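TRAP dicarboxylate transporter, DctP subunit (Anaerococcus prevoti, PDB 4N91) binds D-glucuronate in both its alpha and beta forms, and probably acts as the extracellular solute-binding component of a TRAP transporter. Local coordinates at residues A[43-46]-A[47-51]; A[136-140]-A[141-145]; A[180-183]-A[184-187]; A[323-326]-A[327-331]. All coordinates share one frame; numbering follows the deposited sequence.

The four contacts follow one another along the chain, each a local arrangement within one element of secondary structure or at its start. Contact 1 lies at the start of helix 44-60 and contact 3 in helix 180-188, on opposite sides of the chain's centre, their centres about 30 Å apart. Each helix links two parallel strands. The side chain of His43 is about 5 Å from bound glucuronate, and that of Asn182 about 8 Å from its alpha form, so both contacts lie near the sugar pocket. Contacts 2 and 4 are structural packing farther from it: contact 2 leads into strand 143-149, an outer strand of the five-stranded sheet, and contact 4 lies on surface helix 322-334.

Contact 1 (A[43-46]-A[47-51])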
ATOM      1  N   HIS A  43       5.284   8.196 -10.803  1.00 15.73           N
ATOM      2  CA  HIS A  43       4.519   7.064 -10.304  1.00 14.92           C
ATOM      3  C   HIS A  43       3.008   7.324 -10.487  1.00 14.63           C
ATOM      4  O   HIS A  43       2.562   8.446 -10.373  1.00 14.60           O
ATOM      5  CB  HIS A  43       4.882   6.905  -8.818  1.00 16.79           C
ATOM      6  CG  HIS A  43       4.330   5.678  -8.170  1.00 13.37           C
ATOM      7  ND1 HIS A  43       3.015   5.591  -7.776  1.00 14.46           N
ATOM      8  CD2 HIS A  43       4.911   4.513  -7.809  1.00 13.48           C
ATOM      9  CE1 HIS A  43       2.802   4.414  -7.210  1.00 13.49           C
ATOM     10  NE2 HIS A  43       3.947   3.746  -7.211  1.00 12.74           N
ATOM     11  N   PRO A  44       2.210   6.274 -10.750  1.00 14.46           N
ATOM     12  CA  PRO A  44       0.740   6.386 -10.850  1.00 14.57           C
ATOM     13  C   PRO A  44       0.071   7.231  -9.773  1.00 13.91           C
ATOM     14  O   PRO A  44      -0.896   7.934 -10.024  1.00 14.27           O
ATOM     15  CB  PRO A  44       0.293   4.937 -10.751  1.00 14.73           C
ATOM     16  CG  PRO A  44       1.390   4.213 -11.462  1.00 14.08           C
ATOM     17  CD  PRO A  44       2.643   4.879 -10.939  1.00 15.29           C
ATOM     18  N   THR A  45       0.511   7.096  -8.536  1.00 13.22           N
ATOM     19  CA  THR A  45      -0.039   7.896  -7.445  1.00 14.56           C
ATOM     20  C   THR A  45       0.151   9.377  -7.620  1.00 15.23           C
ATOM     21  O   THR A  45      -0.760  10.155  -7.347  1.00 13.72           O
ATOM     22  CB  THR A  45       0.552   7.378  -6.113  1.00 14.39           C
ATOM     23  OG1 THR A  45       0.070   6.055  -5.911  1.00 15.71           O
ATOM     24  CG2 THR A  45       0.168   8.278  -4.941  1.00 14.36           C
ATOM     25  N   HIS A  46       1.322   9.806  -8.092  1.00 14.70           N
ATOM     26  CA  HIS A  46       1.508  11.213  -8.373  1.00 14.29           C
ATOM     27  C   HIS A  46       0.599  11.662  -9.532  1.00 13.77           C
ATOM     28  O   HIS A  46      -0.032  12.707  -9.449  1.00 14.81           O
ATOM     29  CB  HIS A  46       2.970  11.545  -8.679  1.00 13.93           C
ATOM     30  CG  HIS A  46       3.230  13.010  -8.761  1.00 16.98           C
ATOM     31  ND1 HIS A  46       3.126  13.854  -7.677  1.00 18.83           N
ATOM     32  CD2 HIS A  46       3.543  13.799  -9.814  1.00 21.44           C
ATOM     33  CE1 HIS A  46       3.376  15.093  -8.050  1.00 21.39           C
ATOM     34  NE2 HIS A  46       3.652  15.084  -9.340  1.00 20.26           N
ATOM     35  N   LEU A  47       0.508  10.844 -10.583  1.00 13.49           N
ATOM     36  CA  LEU A  47      -0.323  11.175 -11.739  1.00 14.43           C
ATOM     37  C   LEU A  47      -1.787  11.257 -11.309  1.00 15.01           C
ATOM     38  O   LEU A  47      -2.507  12.154 -11.742  1.00 17.81           O
ATOM     39  CB  LEU A  47      -0.157  10.149 -12.847  1.00 17.41           C
ATOM     40  CG  LEU A  47       1.281   9.942 -13.323  1.00 23.06           C
ATOM     41  CD1 LEU A  47       1.335   8.851 -14.386  1.00 23.47           C
ATOM     42  CD2 LEU A  47       1.842  11.227 -13.841  1.00 23.60           C
ATOM     43  N   GLY A  48      -2.233  10.331 -10.469  1.00 15.59           N
ATOM     44  CA  GLY A  48      -3.589  10.410  -9.947  1.00 15.46           C
ATOM     45  C   GLY A  48      -3.825  11.672  -9.124  1.00 17.35           C
ATOM     46  O   GLY A  48      -4.874  12.333  -9.217  1.00 16.11           O
ATOM     47  N   LEU A  49      -2.863  12.016  -8.286  1.00 14.28           N
ATOM     48  CA  LEU A  49      -3.044  13.198  -7.446  1.00 16.29           C
ATOM     49  C   LEU A  49      -3.013  14.490  -8.261  1.00 18.51           C
ATOM     50  O   LEU A  49      -3.715  15.453  -7.929  1.00 19.89           O
ATOM     51  CB  LEU A  49      -2.040  13.212  -6.293  1.00 15.54           C
ATOM     52  CG  LEU A  49      -2.261  12.174  -5.191  1.00 15.93           C
ATOM     53  CD1 LEU A  49      -1.067  12.062  -4.284  1.00 15.59           C
ATOM     54  CD2 LEU A  49      -3.509  12.517  -4.386  1.00 17.71           C
ATOM     55  N   LEU A  50      -2.237  14.520  -9.339  1.00 16.89           N
ATOM     56  CA  LEU A  50      -2.251  15.667 -10.233  1.00 17.94           C
ATOM     57  C   LEU A  50      -3.644  15.778 -10.877  1.00 20.29           C
ATOM     58  O   LEU A  50      -4.162  16.878 -11.083  1.00 20.76           O
ATOM     59  CB  LEU A  50      -1.183  15.548 -11.316  1.00 20.94           C
ATOM     60  CG  LEU A  50       0.270  15.756 -10.859  1.00 24.13           C
ATOM     61  CD1 LEU A  50       1.199  15.634 -12.053  1.00 22.91           C
ATOM     62  CD2 LEU A  50       0.436  17.104 -10.172  1.00 25.21           C
ATOM     63  N   ALA A  51      -4.253  14.643 -11.195  1.00 19.46           N
ATOM     64  CA  ALA A  51      -5.617  14.660 -11.769  1.00 18.40           C
ATOM     65  C   ALA A  51      -6.639  15.168 -10.737  1.00 17.25           C
ATOM     66  O   ALA A  51      -7.540  15.958 -11.045  1.00 19.25           O
ATOM     67  CB  ALA A  51      -5.985  13.289 -12.269  1.00 17.15           C
TER
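The capped first turn of helix 44-60 pairs His43 with Leu47 and lays the side chain of Leu50 against the ring of His46. His43 is the N-cap: its ND1 accepts from Thr45 N at 3.0 Å, the donor lying in the ring plane, so a first-turn N-H that has no helical carbonyl to meet is satisfied. Pro44 suits the next place because it has no N-H to satisfy. The regular ladder then begins, with Leu47 N giving a nearly straight bond to His43 O (3.2 Å, 165°), followed by Gly48 N to Pro44 O at 2.8 Å.

On His46, CG stands anti to the backbone N (chi1 -171°), which carries the imidazole along the helix to the next turn. Leu50 comes over one face in a CH-pi contact, CG being 4.1 Å from the centroid of the His46 ring, while Leu50 CD1 lies 3.7 Å from His46 NE2. On another side of the helix the methyl Thr45 CG2 runs alongside Leu49 CD1. His46 ND1 is hydrogen-bonded to His37 NE2, and an alanine here would probably leave His37 without that mate and Leu50 with a gap beside it.

Helix 44-60 connects parallel strands 31-36 and 64-69 in a beta-alpha-beta unit; His46 and Leu49 pack on Val68 of the second strand, whereas Pro44, Thr45 and Leu47 face the long helix 256-290.

Contact 2 (A[136-140]-A[141-145])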
ATOM      1  N   GLU A 136     -13.495   4.635   8.182  1.00 19.93           N
ATOM      2  CA  GLU A 136     -14.002   5.551   9.206  1.00 21.11           C
ATOM      3  C   GLU A 136     -13.540   5.209  10.618  1.00 25.10           C
ATOM      4  O   GLU A 136     -13.860   5.917  11.561  1.00 25.82           O
ATOM      5  CB  GLU A 136     -15.533   5.572   9.169  1.00 24.09           C
ATOM      6  CG  GLU A 136     -16.081   6.126   7.874  1.00 24.07           C
ATOM      7  CD  GLU A 136     -17.584   5.989   7.740  1.00 39.52           C
ATOM      8  OE1 GLU A 136     -18.253   5.577   8.714  1.00 41.61           O
ATOM      9  OE2 GLU A 136     -18.088   6.295   6.637  1.00 42.26           O
ATOM     10  N   SER A 137     -12.781   4.132  10.757  1.00 24.41           N
ATOM     11  CA  SER A 137     -12.435   3.597  12.064  1.00 23.57           C
ATOM     12  C   SER A 137     -11.557   4.526  12.894  1.00 23.77           C
ATOM     13  O   SER A 137     -11.568   4.466  14.125  1.00 26.90           O
ATOM     14  CB  SER A 137     -11.747   2.239  11.888  1.00 20.67           C
ATOM     15  OG  SER A 137     -10.473   2.387  11.309  1.00 21.16           O
ATOM     16  N   THR A 138     -10.793   5.393  12.234  1.00 20.72           N
ATOM     17  CA  THR A 138      -9.766   6.144  12.936  1.00 22.47           C
ATOM     18  C   THR A 138     -10.105   7.647  13.042  1.00 21.89           C
ATOM     19  O   THR A 138      -9.246   8.478  13.287  1.00 21.28           O
ATOM     20  CB  THR A 138      -8.390   5.835  12.334  1.00 28.83           C
ATOM     21  OG1 THR A 138      -8.315   4.420  12.079  1.00 30.85           O
ATOM     22  CG2 THR A 138      -7.297   6.180  13.309  1.00 33.54           C
ATOM     23  N   ARG A 139     -11.391   7.976  12.937  1.00 20.97           N
ATOM     24  CA  ARG A 139     -11.827   9.363  13.062  1.00 21.04           C
ATOM     25  C   ARG A 139     -11.373   9.987  14.376  1.00 21.64           C
ATOM     26  O   ARG A 139     -10.919  11.123  14.397  1.00 25.12           O
ATOM     27  CB  ARG A 139     -13.356   9.465  12.942  1.00 25.63           C
ATOM     28  CG  ARG A 139     -13.842   9.282  11.518  1.00 27.06           C
ATOM     29  CD  ARG A 139     -15.338   8.961  11.469  1.00 29.26           C
ATOM     30  NE  ARG A 139     -15.864   9.197  10.127  1.00 38.89           N
ATOM     31  CZ  ARG A 139     -17.146   9.050   9.787  1.00 47.23           C
ATOM     32  NH1 ARG A 139     -18.033   8.649  10.693  1.00 43.23           N
ATOM     33  NH2 ARG A 139     -17.538   9.305   8.545  1.00 42.34           N
ATOM     34  N   GLU A 140     -11.441   9.223  15.460  1.00 28.43           N
ATOM     35  CA  GLU A 140     -11.009   9.726  16.764  1.00 35.92           C
ATOM     36  C   GLU A 140      -9.495   9.947  16.812  1.00 34.78           C
ATOM     37  O   GLU A 140      -8.999  10.690  17.643  1.00 30.88           O
ATOM     38  CB  GLU A 140     -11.431   8.764  17.874  1.00 40.88           C
ATOM     39  CG  GLU A 140     -12.937   8.618  18.024  1.00 51.76           C
ATOM     40  CD  GLU A 140     -13.597   9.865  18.581  1.00 65.21           C
ATOM     41  OE1 GLU A 140     -12.870  10.819  18.938  1.00 66.93           O
ATOM     42  OE2 GLU A 140     -14.848   9.889  18.663  1.00 71.35           O
ATOM     43  N   GLY A 141      -8.766   9.309  15.902  1.00 25.94           N
ATOM     44  CA  GLY A 141      -7.339   9.501  15.783  1.00 24.08           C
ATOM     45  C   GLY A 141      -6.967  10.603  14.795  1.00 23.11           C
ATOM     46  O   GLY A 141      -5.786  10.872  14.565  1.00 25.80           O
ATOM     47  N   GLY A 142      -7.976  11.237  14.199  1.00 19.24           N
ATOM     48  CA  GLY A 142      -7.772  12.449  13.440  1.00 19.96           C
ATOM     49  C   GLY A 142      -7.884  12.318  11.922  1.00 21.97           C
ATOM     50  O   GLY A 142      -7.760  13.310  11.225  1.00 23.60           O
ATOM     51  N   PHE A 143      -8.143  11.120  11.414  1.00 17.92           N
ATOM     52  CA  PHE A 143      -8.263  10.955   9.966  1.00 18.16           C
ATOM     53  C   PHE A 143      -9.262   9.887   9.529  1.00 18.95           C
ATOM     54  O   PHE A 143      -9.680   9.020  10.307  1.00 19.77           O
ATOM     55  CB  PHE A 143      -6.881  10.668   9.353  1.00 16.76           C
ATOM     56  CG  PHE A 143      -6.256   9.364   9.788  1.00 17.40           C
ATOM     57  CD1 PHE A 143      -6.532   8.177   9.129  1.00 18.33           C
ATOM     58  CD2 PHE A 143      -5.337   9.338  10.834  1.00 21.37           C
ATOM     59  CE1 PHE A 143      -5.933   6.980   9.518  1.00 20.35           C
ATOM     60  CE2 PHE A 143      -4.737   8.157  11.235  1.00 19.73           C
ATOM     61  CZ  PHE A 143      -5.012   6.977  10.576  1.00 18.93           C
ATOM     62  N   GLU A 144      -9.650   9.952   8.261  1.00 19.79           N
ATOM     63  CA  GLU A 144     -10.442   8.889   7.681  1.00 20.83           C
ATOM     64  C   GLU A 144      -9.993   8.614   6.262  1.00 19.10           C
ATOM     65  O   GLU A 144      -9.485   9.510   5.559  1.00 16.97           O
ATOM     66  CB  GLU A 144     -11.929   9.189   7.760  1.00 25.62           C
ATOM     67  CG  GLU A 144     -12.463  10.136   6.760  1.00 27.16           C
ATOM     68  CD  GLU A 144     -13.975  10.366   6.931  1.00 42.63           C
ATOM     69  OE1 GLU A 144     -14.662   9.559   7.593  1.00 44.15           O
ATOM     70  OE2 GLU A 144     -14.466  11.379   6.417  1.00 51.17           O
ATOM     71  N   GLY A 145     -10.156   7.359   5.858  1.00 16.94           N
ATOM     72  CA  GLY A 145      -9.870   6.948   4.491  1.00 15.88           C
ATOM     73  C   GLY A 145     -10.947   7.480   3.582  1.00 15.93           C
ATOM     74  O   GLY A 145     -12.129   7.478   3.937  1.00 18.93           O
TER
HETATM   75  O   HOH W   1     -17.094  11.398   6.264  1.00 44.07           O
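Arg139 holds Glu144 side-on with two nitrogens that converge on a single oxygen: NE lies 2.8 Å and NH2 3.0 Å from Glu144 OE1. The oxygen is near the guanidinium plane, but the carboxylate is turned 48° from that plane; NH2 meets the syn lone pair of OE1, and NE comes from above the carboxylate. Water 1 joins the other oxygen to the pair, donating to Glu144 OE2 at 2.6 Å and accepting weakly from Arg139 NH2. Glu136 lays its CG over a guanidinium face, and its carboxylate adds a long, purely electrostatic link that completes a salt-bridge network.

Next to this network, the methyl Thr138 CG2 sits over the face of the Phe143 ring, 4.1 Å from its centroid, a CH-pi contact. The backbone between them has the bonding of a Schellman motif: Gly142 N donates to Arg139 O (3.0 Å) and Phe143 N weakly to Thr138 O (3.4 Å). Glycine suits position 142 because phi is 107°, where a CB would press on the preceding carbonyl; at 141 a CB would collide with Thr138 CG2. The turn delivers the chain into strand 143-149, an outer strand of the five-stranded mixed sheet.

Farther out, Trp106 NE1 bonds Thr138 OG1 and Gln85 NE2 bonds Gly141 O. Val81 and Gln85 of helix 77-86 pack against Phe143, while Tyr248 touches both Arg139 and Glu144.

Contact 3 (A[180-183]-A[184-187]); sequences PTNV and RMMD
Arg184 opens the second half of this helical stretch by donating its N-H almost straight to Pro180 O (3.0 Å, 169°), a fitting use of Pro180, which can accept at the start of a helix although it has no N-H to give. The Arg184 CB rests near the carbonyl oxygens of Pro180 and Thr181, but the rest of the chain leads away, and its NH2 forms a salt bridge with Glu313.

Met185, a selenomethionine, bonds by its N to Thr181 O at 2.9 Å. Its side chain runs alongside that of Asn182: CG is anti to the backbone N (chi1 -174°), and a bend at the selenium brings CE to 3.6 Å from Asn182 ND2. Met186, also selenomethionine, donates to Asn182 O and sets its CG 3.4 Å from the same oxygen before its chain, bent at chi2 and chi3, turns away. Asp187 finishes the walk, its N bonded to Val183 O at 3.1 Å and its carboxylate turned back so that CG lies 3.5 Å from Val183 O.

The buried polar side chains have partners: Thr181 OG1 bonds Glu100, while Asn182 ND2 is hydrogen-bonded to Gln238 OE1 and OD1 to Ser179 OG. Arg184 and Asp187 lie toward solvent. Met185 packs on helix 301-317 and Met186 on strands 173-176 and 192-195, as suits the connecting helix of a beta-alpha-beta unit, here between those two parallel strands.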
ATOM      1  N   PRO A 180       3.296  -4.608  12.408  1.00 16.76           N
ATOM      2  CA  PRO A 180       3.439  -5.846  13.203  1.00 16.89           C
ATOM      3  C   PRO A 180       2.981  -7.101  12.467  1.00 15.49           C
ATOM      4  O   PRO A 180       3.571  -8.164  12.669  1.00 17.09           O
ATOM      5  CB  PRO A 180       2.618  -5.574  14.455  1.00 17.10           C
ATOM      6  CG  PRO A 180       2.567  -4.043  14.553  1.00 21.27           C
ATOM      7  CD  PRO A 180       2.576  -3.547  13.135  1.00 18.72           C
ATOM      8  N   THR A 181       2.004  -6.979  11.582  1.00 14.43           N
ATOM      9  CA  THR A 181       1.560  -8.129  10.796  1.00 18.15           C
ATOM     10  C   THR A 181       2.694  -8.676   9.937  1.00 15.40           C
ATOM     11  O   THR A 181       2.982  -9.883   9.941  1.00 16.53           O
ATOM     12  CB  THR A 181       0.351  -7.752   9.915  1.00 22.80           C
ATOM     13  OG1 THR A 181      -0.776  -7.567  10.758  1.00 27.53           O
ATOM     14  CG2 THR A 181       0.078  -8.837   8.887  1.00 35.73           C
ATOM     15  N   ASN A 182       3.401  -7.781   9.250  1.00 15.89           N
ATOM     16  CA  ASN A 182       4.505  -8.201   8.411  1.00 15.69           C
ATOM     17  C   ASN A 182       5.689  -8.726   9.197  1.00 14.38           C
ATOM     18  O   ASN A 182       6.391  -9.623   8.737  1.00 17.87           O
ATOM     19  CB  ASN A 182       4.913  -7.091   7.442  1.00 20.84           C
ATOM     20  CG  ASN A 182       3.919  -6.961   6.301  1.00 31.46           C
ATOM     21  OD1 ASN A 182       2.911  -6.282   6.421  1.00 36.86           O
ATOM     22  ND2 ASN A 182       4.186  -7.664   5.202  1.00 32.21           N
ATOM     23  N   VAL A 183       5.944  -8.166  10.369  1.00 13.92           N
ATOM     24  CA  VAL A 183       6.989  -8.735  11.212  1.00 16.17           C
ATOM     25  C   VAL A 183       6.664 -10.195  11.568  1.00 17.80           C
ATOM     26  O   VAL A 183       7.511 -11.083  11.460  1.00 16.73           O
ATOM     27  CB  VAL A 183       7.182  -7.909  12.465  1.00 18.02           C
ATOM     28  CG1 VAL A 183       8.110  -8.628  13.450  1.00 20.38           C
ATOM     29  CG2 VAL A 183       7.734  -6.541  12.088  1.00 17.92           C
ATOM     30  N   ARG A 184       5.426 -10.445  11.996  1.00 16.56           N
ATOM     31  CA  ARG A 184       5.002 -11.795  12.325  1.00 17.77           C
ATOM     32  C   ARG A 184       5.080 -12.723  11.104  1.00 18.19           C
ATOM     33  O   ARG A 184       5.468 -13.875  11.220  1.00 17.34           O
ATOM     34  CB  ARG A 184       3.590 -11.788  12.908  1.00 18.22           C
ATOM     35  CG  ARG A 184       3.055 -13.148  13.265  1.00 21.87           C
ATOM     36  CD  ARG A 184       3.852 -13.838  14.342  1.00 28.26           C
ATOM     37  NE  ARG A 184       3.189 -15.087  14.716  1.00 29.44           N
ATOM     38  CZ  ARG A 184       3.808 -16.147  15.218  1.00 37.09           C
ATOM     39  NH1 ARG A 184       5.122 -16.123  15.437  1.00 35.09           N
ATOM     40  NH2 ARG A 184       3.108 -17.241  15.500  1.00 36.03           N
HETATM   41  N   MSE A 185       4.717 -12.217   9.932  1.00 16.66           N
HETATM   42  CA  MSE A 185       4.821 -13.009   8.718  1.00 17.06           C
HETATM   43  C   MSE A 185       6.268 -13.464   8.499  1.00 16.78           C
HETATM   44  O   MSE A 185       6.516 -14.621   8.122  1.00 17.59           O
HETATM   45  CB  MSE A 185       4.335 -12.204   7.511  1.00 17.04           C
HETATM   46  CG  MSE A 185       4.294 -13.025   6.239  1.00 19.05           C
HETATM   47 SE   MSE A 185       3.809 -11.917   4.687  1.00 29.24          SE
HETATM   48  CE  MSE A 185       5.501 -10.940   4.477  1.00 26.01           C
HETATM   49  N   MSE A 186       7.239 -12.570   8.721  1.00 15.54           N
HETATM   50  CA  MSE A 186       8.635 -12.957   8.492  1.00 15.35           C
HETATM   51  C   MSE A 186       9.058 -14.006   9.518  1.00 16.17           C
HETATM   52  O   MSE A 186       9.794 -14.934   9.172  1.00 18.38           O
HETATM   53  CB  MSE A 186       9.600 -11.779   8.534  1.00 14.72           C
HETATM   54  CG  MSE A 186       9.318 -10.704   7.502  1.00 16.16           C
HETATM   55 SE   MSE A 186       9.117 -11.384   5.658  1.00 23.81          SE
HETATM   56  CE  MSE A 186      10.647 -12.513   5.547  1.00 15.13           C
ATOM     57  N   ASP A 187       8.586 -13.863  10.762  1.00 16.96           N
ATOM     58  CA  ASP A 187       8.901 -14.832  11.803  1.00 19.44           C
ATOM     59  C   ASP A 187       8.402 -16.234  11.418  1.00 18.35           C
ATOM     60  O   ASP A 187       9.132 -17.227  11.582  1.00 18.99           O
ATOM     61  CB  ASP A 187       8.254 -14.442  13.121  1.00 19.70           C
ATOM     62  CG  ASP A 187       8.894 -13.249  13.774  1.00 29.24           C
ATOM     63  OD1 ASP A 187      10.050 -12.893  13.440  1.00 32.44           O
ATOM     64  OD2 ASP A 187       8.226 -12.682  14.661  1.00 31.93           O
TER

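Contact 4 (A[323-326]-A[327-331]); sequences PFYD and AIQKY
Gln329 folds back along its own helix to set its side-chain amide over the ring of Tyr325, one turn earlier. From the backbone outward, its CB lies 3.5 Å from Asp326 O. CG, which stands anti to the carbonyl carbon (chi1 -63°), comes to 3.3 Å from Tyr325 O and also reaches the ring, 4.0 Å from Tyr325 CE2. A bend at the next torsion (chi2 -48°) then brings CD over the same face, 4.1 Å from Tyr325 CE2. At the tip the two amide atoms part company: NE2 rests over one face of the ring, nearest to Tyr325 CZ at 3.2 Å and offset toward the rim, while OE1 accepts from Asn332 ND2. Amide and ring planes are 49° apart, so the groups are inclined and not stacked flat. A glutamine suits the place because it is long enough to span the turn and has a polar end for each task.

The Tyr325 side chain also touches Leu114; a serine in its place would probably leave the Gln329 amide without the surface it rests on, and freer to turn. Between these residues the helix keeps its backbone ladder, Gln329 N bonding Tyr325 O at 3.0 Å and Ile328 N bonding Phe324 O at 2.9 Å.

The inner side of helix 322-334 is apolar: Ile328 packs on Val124 of helix 118-125 and on Ile108, Leu114 and Phe115 in loops, while Phe324 and Ala327 lie on helix 128-135.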
ATOM      1  N   PRO A 323     -16.641 -10.672  10.055  1.00 21.69           N
ATOM      2  CA  PRO A 323     -17.657 -10.403   9.027  1.00 22.47           C
ATOM      3  C   PRO A 323     -17.080  -9.791   7.742  1.00 20.91           C
ATOM      4  O   PRO A 323     -17.624 -10.014   6.650  1.00 22.14           O
ATOM      5  CB  PRO A 323     -18.628  -9.441   9.733  1.00 23.93           C
ATOM      6  CG  PRO A 323     -17.861  -8.887  10.856  1.00 21.07           C
ATOM      7  CD  PRO A 323     -16.894  -9.928  11.295  1.00 25.10           C
ATOM      8  N   PHE A 324     -15.984  -9.048   7.869  1.00 22.23           N
ATOM      9  CA  PHE A 324     -15.271  -8.529   6.701  1.00 22.23           C
ATOM     10  C   PHE A 324     -14.609  -9.673   5.941  1.00 21.17           C
ATOM     11  O   PHE A 324     -14.685  -9.761   4.708  1.00 22.53           O
ATOM     12  CB  PHE A 324     -14.224  -7.493   7.115  1.00 22.17           C
ATOM     13  CG  PHE A 324     -14.821  -6.280   7.759  1.00 23.73           C
ATOM     14  CD1 PHE A 324     -15.335  -5.248   6.989  1.00 23.37           C
ATOM     15  CD2 PHE A 324     -14.903  -6.186   9.134  1.00 26.56           C
ATOM     16  CE1 PHE A 324     -15.885  -4.133   7.580  1.00 24.40           C
ATOM     17  CE2 PHE A 324     -15.467  -5.081   9.732  1.00 29.82           C
ATOM     18  CZ  PHE A 324     -15.975  -4.059   8.954  1.00 28.68           C
ATOM     19  N   TYR A 325     -13.959 -10.553   6.692  1.00 22.46           N
ATOM     20  CA  TYR A 325     -13.362 -11.750   6.103  1.00 24.13           C
ATOM     21  C   TYR A 325     -14.395 -12.589   5.362  1.00 23.89           C
ATOM     22  O   TYR A 325     -14.127 -13.035   4.249  1.00 24.43           O
ATOM     23  CB  TYR A 325     -12.687 -12.568   7.191  1.00 21.58           C
ATOM     24  CG  TYR A 325     -11.850 -13.721   6.691  1.00 22.77           C
ATOM     25  CD1 TYR A 325     -10.553 -13.519   6.229  1.00 21.67           C
ATOM     26  CD2 TYR A 325     -12.333 -15.012   6.727  1.00 21.76           C
ATOM     27  CE1 TYR A 325      -9.776 -14.586   5.794  1.00 24.04           C
ATOM     28  CE2 TYR A 325     -11.562 -16.080   6.299  1.00 23.91           C
ATOM     29  CZ  TYR A 325     -10.300 -15.870   5.842  1.00 25.30           C
ATOM     30  OH  TYR A 325      -9.577 -16.969   5.416  1.00 27.16           O
ATOM     31  N   ASP A 326     -15.579 -12.783   5.966  1.00 22.19           N
ATOM     32  CA  ASP A 326     -16.665 -13.531   5.304  1.00 22.69           C
ATOM     33  C   ASP A 326     -17.045 -12.901   3.973  1.00 26.00           C
ATOM     34  O   ASP A 326     -17.247 -13.603   2.975  1.00 25.87           O
ATOM     35  CB  ASP A 326     -17.919 -13.594   6.173  1.00 25.00           C
ATOM     36  CG  ASP A 326     -17.722 -14.390   7.442  1.00 28.96           C
ATOM     37  OD1 ASP A 326     -16.799 -15.228   7.509  1.00 30.64           O
ATOM     38  OD2 ASP A 326     -18.505 -14.162   8.382  1.00 30.83           O
ATOM     39  N   ALA A 327     -17.160 -11.579   3.967  1.00 23.18           N
ATOM     40  CA  ALA A 327     -17.579 -10.864   2.779  1.00 26.21           C
ATOM     41  C   ALA A 327     -16.521 -10.992   1.697  1.00 26.56           C
ATOM     42  O   ALA A 327     -16.834 -11.151   0.524  1.00 27.78           O
ATOM     43  CB  ALA A 327     -17.849  -9.400   3.111  1.00 24.98           C
ATOM     44  N   ILE A 328     -15.257 -10.923   2.102  1.00 22.42           N
ATOM     45  CA  ILE A 328     -14.141 -11.092   1.165  1.00 22.57           C
ATOM     46  C   ILE A 328     -14.182 -12.481   0.534  1.00 25.99           C
ATOM     47  O   ILE A 328     -13.950 -12.641  -0.671  1.00 25.04           O
ATOM     48  CB  ILE A 328     -12.810 -10.832   1.872  1.00 20.29           C
ATOM     49  CG1 ILE A 328     -12.687  -9.340   2.172  1.00 22.03           C
ATOM     50  CG2 ILE A 328     -11.633 -11.323   1.034  1.00 20.87           C
ATOM     51  CD1 ILE A 328     -11.554  -8.991   3.095  1.00 22.75           C
ATOM     52  N   GLN A 329     -14.505 -13.490   1.335  1.00 24.40           N
ATOM     53  CA  GLN A 329     -14.606 -14.838   0.793  1.00 25.47           C
ATOM     54  C   GLN A 329     -15.668 -14.952  -0.291  1.00 30.57           C
ATOM     55  O   GLN A 329     -15.500 -15.711  -1.248  1.00 29.42           O
ATOM     56  CB  GLN A 329     -14.857 -15.883   1.880  1.00 30.48           C
ATOM     57  CG  GLN A 329     -13.717 -15.990   2.892  1.00 32.32           C
ATOM     58  CD  GLN A 329     -12.332 -16.090   2.251  1.00 31.86           C
ATOM     59  OE1 GLN A 329     -12.150 -16.720   1.212  1.00 30.65           O
ATOM     60  NE2 GLN A 329     -11.356 -15.466   2.873  1.00 34.26           N
ATOM     61  N   LYS A 330     -16.759 -14.209  -0.168  1.00 26.71           N
ATOM     62  CA  LYS A 330     -17.777 -14.275  -1.201  1.00 32.41           C
ATOM     63  C   LYS A 330     -17.207 -13.735  -2.508  1.00 30.31           C
ATOM     64  O   LYS A 330     -17.453 -14.280  -3.585  1.00 30.56           O
ATOM     65  CB  LYS A 330     -19.042 -13.518  -0.785  1.00 33.18           C
ATOM     66  CG  LYS A 330     -19.862 -14.252   0.268  1.00 42.97           C
ATOM     67  CD  LYS A 330     -21.074 -13.449   0.720  1.00 51.31           C
ATOM     68  CE  LYS A 330     -22.056 -13.213  -0.420  1.00 57.25           C
ATOM     69  NZ  LYS A 330     -23.332 -12.605   0.065  1.00 61.31           N
ATOM     70  N   TYR A 331     -16.434 -12.664  -2.419  1.00 28.46           N
ATOM     71  CA  TYR A 331     -15.809 -12.125  -3.610  1.00 24.29           C
ATOM     72  C   TYR A 331     -14.764 -13.089  -4.155  1.00 28.85           C
ATOM     73  O   TYR A 331     -14.588 -13.189  -5.370  1.00 26.57           O
ATOM     74  CB  TYR A 331     -15.194 -10.762  -3.348  1.00 25.72           C
ATOM     75  CG  TYR A 331     -16.203  -9.651  -3.403  1.00 25.97           C
ATOM     76  CD1 TYR A 331     -16.758  -9.259  -4.616  1.00 32.29           C
ATOM     77  CD2 TYR A 331     -16.596  -8.987  -2.250  1.00 25.74           C
ATOM     78  CE1 TYR A 331     -17.666  -8.237  -4.677  1.00 28.48           C
ATOM     79  CE2 TYR A 331     -17.499  -7.966  -2.303  1.00 27.05           C
ATOM     80  CZ  TYR A 331     -18.033  -7.594  -3.523  1.00 29.92           C
ATOM     81  OH  TYR A 331     -18.948  -6.575  -3.574  1.00 31.48           O
TER